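Local coordinates for pyoverdine biosynthesis protein PvcB (Pseudomonas aeruginosa, PDB 4YLM) that catalyses the iron- and 2-oxoglutarate-dependent oxidation of tyrosine isonitrile in the biosynthesis of paerucumarin, at residues G37-E42 / A64-A69; F127-A132 / R272-V277. One frame throughout, in Å; residues are numbered along the deposited sequence.

Both contacts lie on the same side of the chain's centre, their own centres about 13 Å apart, and they meet where segment 64-69 of contact 1 runs up to the strands of contact 2. There A65 CB packs 3.5 Å from H128 NE2, and F66 O lies 3.4 Å from H128 CE1, while A69 N comes within 3.4 Å of R275 NH1. Contact 1 joins two loops away from the iron site. In contact 2, H128 and R275 are on the face turned to contact 1, while F127 and R276 are on the opposite face, toward the iron site: the side chain of R276 is about 4 Å from that of D114 and that of F127 about 6 Å from that of H261, both expected iron ligands.

Contact 1: residues G37-E42 / A64-A69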
# COMPACT_ATOMS: atom_id res chain seq x y z
N GLY A 37 9.24 -22.35 -1.36
CA GLY A 37 10.55 -21.71 -1.32
C GLY A 37 10.54 -20.19 -1.18
O GLY A 37 11.60 -19.55 -1.22
N MET A 38 9.37 -19.60 -1.02
CA MET A 38 9.27 -18.14 -0.97
C MET A 38 10.12 -17.53 0.14
O MET A 38 10.21 -18.05 1.25
CB MET A 38 7.81 -17.70 -0.84
CG MET A 38 7.59 -16.20 -0.69
SD MET A 38 5.82 -15.82 -0.70
CE MET A 38 5.40 -16.19 -2.38
N HIS A 39 10.76 -16.41 -0.18
CA HIS A 39 11.67 -15.72 0.74
C HIS A 39 10.94 -14.47 1.26
O HIS A 39 10.09 -13.94 0.55
CB HIS A 39 12.91 -15.33 -0.07
CG HIS A 39 14.02 -14.74 0.73
ND1 HIS A 39 13.99 -13.44 1.21
CD2 HIS A 39 15.24 -15.23 1.07
CE1 HIS A 39 15.12 -13.18 1.85
NE2 HIS A 39 15.90 -14.25 1.77
N VAL A 40 11.24 -14.01 2.47
CA VAL A 40 10.50 -12.88 3.02
C VAL A 40 10.59 -11.64 2.12
O VAL A 40 9.67 -10.82 2.09
CB VAL A 40 10.97 -12.47 4.43
CG1 VAL A 40 10.68 -13.58 5.45
CG2 VAL A 40 12.44 -12.12 4.40
N GLY A 41 11.70 -11.50 1.40
CA GLY A 41 11.95 -10.31 0.60
C GLY A 41 11.05 -10.19 -0.63
O GLY A 41 10.94 -9.11 -1.22
N GLU A 42 10.42 -11.28 -1.01
CA GLU A 42 9.49 -11.27 -2.13
C GLU A 42 8.23 -10.44 -1.85
O GLU A 42 7.58 -9.95 -2.78
CB GLU A 42 9.15 -12.70 -2.57
CG GLU A 42 10.40 -13.46 -3.05
CD GLU A 42 10.14 -14.92 -3.42
OE1 GLU A 42 9.28 -15.19 -4.28
OE2 GLU A 42 10.83 -15.79 -2.88
N ALA A 64 11.76 -18.75 3.57
CA ALA A 64 13.22 -18.78 3.56
C ALA A 64 13.59 -17.38 4.01
O ALA A 64 12.93 -16.40 3.64
CB ALA A 64 13.74 -19.03 2.14
N ALA A 65 14.63 -17.26 4.82
CA ALA A 65 15.03 -15.95 5.30
C ALA A 65 16.53 -15.68 5.07
O ALA A 65 17.13 -16.21 4.14
CB ALA A 65 14.62 -15.76 6.79
N PHE A 66 17.12 -14.86 5.92
CA PHE A 66 18.41 -14.26 5.61
C PHE A 66 19.60 -15.15 5.98
O PHE A 66 19.67 -15.70 7.07
CB PHE A 66 18.49 -12.88 6.26
CG PHE A 66 17.30 -12.01 5.94
CD1 PHE A 66 17.28 -11.26 4.77
CD2 PHE A 66 16.19 -12.00 6.77
CE1 PHE A 66 16.18 -10.48 4.45
CE2 PHE A 66 15.08 -11.22 6.46
CZ PHE A 66 15.08 -10.45 5.29
N ALA A 67 20.53 -15.27 5.04
CA ALA A 67 21.69 -16.15 5.22
C ALA A 67 22.63 -15.65 6.30
O ALA A 67 23.35 -16.44 6.90
CB ALA A 67 22.43 -16.33 3.88
N ASP A 68 22.64 -14.34 6.54
CA ASP A 68 23.56 -13.76 7.52
C ASP A 68 23.11 -12.37 7.95
O ASP A 68 22.12 -11.85 7.43
CB ASP A 68 25.01 -13.77 6.99
CG ASP A 68 25.14 -13.12 5.61
OD1 ASP A 68 24.45 -12.11 5.34
OD2 ASP A 68 25.94 -13.62 4.79
N ALA A 69 23.82 -11.76 8.90
CA ALA A 69 23.43 -10.46 9.45
C ALA A 69 23.52 -9.35 8.41
O ALA A 69 22.79 -8.36 8.48
CB ALA A 69 24.27 -10.11 10.66
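H39 of segment 37-42 lays its imidazole against A64 and A65 and turns its edge to F66. Its CB, 3.9 Å from A64 O, leads to CG, which is anti to the backbone N (chi1 -174°). CG and CD2 have A64 O over one face of the ring, offset toward the rim. On the other branch ND1 accepts a hydrogen bond from G41 N, 3.0 Å away and close to the ring plane, a bond within the same turn that fixes the rotation of the imidazole. CE1, at the edge, is 3.9 Å from F66 CE1; the planes are 89° apart, a T-shaped stack in which the phenyl offers its face. At the tip, NE2 lies 3.3 Å from A65 O.

The backbones meet in a single bridge between H39 and A64, in which A64 N donates to M38 O (2.9 Å) and V40 N to A64 O (3.2 Å), the latter almost in line with the carbonyl. This isolated bridge ties the loop between strand 29-33 and helix 45-55 to the loop between strand 57-60 and helix 69-79, within the TauD/TfdA family region. Beyond it, V40 begins a short 3-10 turn and its CG2, between the backbone N and the carbonyl carbon, lies 3.2 Å from F66 CZ, an unusually short approach. V40 and F66 also rest on L251 of strand 251-255, and F66 reaches S71 and L72 of helix 69-79.

E42 folds back over its own turn, and its OE2 takes the H39 N-H at 2.8 Å from above the carboxylate plane. Its other oxygen, OE1, forms a salt bridge with R35. F192 of the second subunit packs on both H39 and E42.

Contact 2: residues F127-A132 / R272-V277; sequences FHCVDA and RHLRRV
Segments 127-132 and 272-277 run antiparallel, with F127 facing R276 and C129 facing L274 in non-hydrogen-bonded pairs and H128 joined to R275 by H128 N to R275 O (2.8 Å) and the return bond from R275 N to H128 O.

On the face carrying F127 and C129, R276 CG lies over the F127 ring, 3.7 Å from CE1, in a CH-pi contact; the two side chains run side by side in the same direction. The guanidinium of R276 continues to a long, weak ion pair with D114, expected to bind the catalytic iron. C129 CB meets L274 CD2 on this face.

Past C129 the register slips by one residue in a classic beta bulge, where V130 and D131 both face H273. H273 O receives weak bonds from the two amides, V130 N and D131 N, and H273 N donates to D131 O at 2.9 Å. The bulge belongs to the sheet of the double-stranded beta-helix (jelly-roll) core expected of this TauD/TfdA-family oxygenase, in which strand 120-131 lies between strands 251-255 and 272-286.

V130 touches two side chains of the other strand with different atoms. Its CB sits 3.6 Å above the H273 imidazole, toward the rim, and its CG2, beside its own backbone N, covers one face of the R275 guanidinium, 3.5 Å from NH1. E92 receives both of these partners, bonding H273 NE2 and forming a salt bridge with R275 NE. A water joins R275 NH1, which donates to it (2.8 Å), to H128 ND1 at the imidazole edge, while H128 NE2 bonds to D249.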
# COMPACT_ATOMS: atom_id res chain seq x y z
N PHE A 127 12.69 -8.64 14.12
CA PHE A 127 13.44 -9.76 14.70
C PHE A 127 13.54 -10.89 13.69
O PHE A 127 12.53 -11.34 13.18
CB PHE A 127 12.72 -10.34 15.92
CG PHE A 127 12.62 -9.42 17.10
CD1 PHE A 127 13.64 -9.37 18.05
CD2 PHE A 127 11.48 -8.66 17.32
CE1 PHE A 127 13.53 -8.54 19.17
CE2 PHE A 127 11.37 -7.83 18.42
CZ PHE A 127 12.40 -7.78 19.36
N HIS A 128 14.75 -11.35 13.42
CA HIS A 128 14.92 -12.56 12.64
C HIS A 128 15.41 -13.67 13.58
O HIS A 128 16.41 -13.50 14.27
CB HIS A 128 15.96 -12.33 11.55
CG HIS A 128 16.33 -13.57 10.79
ND1 HIS A 128 17.60 -13.79 10.29
CD2 HIS A 128 15.59 -14.65 10.43
CE1 HIS A 128 17.63 -14.95 9.66
NE2 HIS A 128 16.42 -15.49 9.73
N CYS A 129 14.69 -14.79 13.64
CA CYS A 129 15.18 -15.94 14.40
C CYS A 129 16.15 -16.74 13.54
O CYS A 129 15.75 -17.43 12.60
CB CYS A 129 14.03 -16.84 14.86
SG CYS A 129 14.58 -18.27 15.83
N VAL A 130 17.44 -16.61 13.84
CA VAL A 130 18.44 -17.33 13.06
C VAL A 130 18.32 -18.83 13.31
O VAL A 130 18.41 -19.64 12.38
CB VAL A 130 19.87 -16.87 13.41
CG1 VAL A 130 20.90 -17.71 12.66
CG2 VAL A 130 20.02 -15.40 13.07
N ASP A 131 18.09 -19.20 14.57
CA ASP A 131 18.04 -20.60 14.96
C ASP A 131 17.28 -20.75 16.27
O ASP A 131 17.47 -19.96 17.20
CB ASP A 131 19.46 -21.16 15.09
CG ASP A 131 19.50 -22.67 15.19
OD1 ASP A 131 18.66 -23.34 14.53
OD2 ASP A 131 20.37 -23.20 15.91
N ALA A 132 16.41 -21.74 16.34
CA ALA A 132 15.73 -22.07 17.59
C ALA A 132 15.51 -23.58 17.66
O ALA A 132 14.39 -24.05 17.49
CB ALA A 132 14.41 -21.33 17.70
N ARG A 272 19.16 -20.51 21.50
CA ARG A 272 18.39 -19.64 20.64
C ARG A 272 19.23 -18.51 20.10
O ARG A 272 20.05 -17.94 20.82
CB ARG A 272 17.22 -19.05 21.43
CG ARG A 272 16.19 -18.34 20.58
CD ARG A 272 15.00 -17.99 21.44
NE ARG A 272 15.24 -16.77 22.21
CZ ARG A 272 14.56 -16.44 23.30
NH1 ARG A 272 13.61 -17.26 23.76
NH2 ARG A 272 14.82 -15.31 23.93
N HIS A 273 19.02 -18.18 18.83
CA HIS A 273 19.73 -17.09 18.21
C HIS A 273 18.75 -16.14 17.49
O HIS A 273 18.13 -16.52 16.50
CB HIS A 273 20.78 -17.65 17.24
CG HIS A 273 21.67 -16.60 16.65
ND1 HIS A 273 22.73 -16.92 15.82
CD2 HIS A 273 21.66 -15.25 16.76
CE1 HIS A 273 23.34 -15.81 15.45
NE2 HIS A 273 22.71 -14.78 16.00
N LEU A 274 18.60 -14.93 18.02
CA LEU A 274 17.77 -13.90 17.40
C LEU A 274 18.64 -12.73 16.98
O LEU A 274 19.69 -12.48 17.58
CB LEU A 274 16.73 -13.35 18.38
CG LEU A 274 15.78 -14.30 19.09
CD1 LEU A 274 14.84 -13.50 19.97
CD2 LEU A 274 15.00 -15.14 18.08
N ARG A 275 18.16 -11.99 15.98
CA ARG A 275 18.80 -10.76 15.53
C ARG A 275 17.74 -9.66 15.45
O ARG A 275 16.67 -9.87 14.88
CB ARG A 275 19.44 -10.98 14.15
CG ARG A 275 20.79 -11.68 14.22
CD ARG A 275 21.35 -12.01 12.85
NE ARG A 275 22.63 -12.68 13.03
CZ ARG A 275 23.13 -13.59 12.20
NH1 ARG A 275 22.48 -13.94 11.09
NH2 ARG A 275 24.31 -14.15 12.49
N ARG A 276 18.04 -8.50 16.02
CA ARG A 276 17.07 -7.41 16.04
C ARG A 276 17.58 -6.15 15.35
O ARG A 276 18.72 -5.72 15.59
CB ARG A 276 16.65 -7.06 17.47
CG ARG A 276 15.61 -5.93 17.53
CD ARG A 276 15.79 -5.10 18.80
NE ARG A 276 17.00 -4.28 18.74
CZ ARG A 276 17.54 -3.69 19.80
NH1 ARG A 276 16.99 -3.82 20.99
NH2 ARG A 276 18.65 -2.96 19.66
N VAL A 277 16.72 -5.55 14.53
CA VAL A 277 16.98 -4.27 13.87
C VAL A 277 15.85 -3.30 14.21
O VAL A 277 14.68 -3.70 14.24
CB VAL A 277 17.06 -4.46 12.34
CG1 VAL A 277 17.30 -3.11 11.62
CG2 VAL A 277 18.15 -5.49 11.98
O HOH W 1 20.29 -12.79 9.80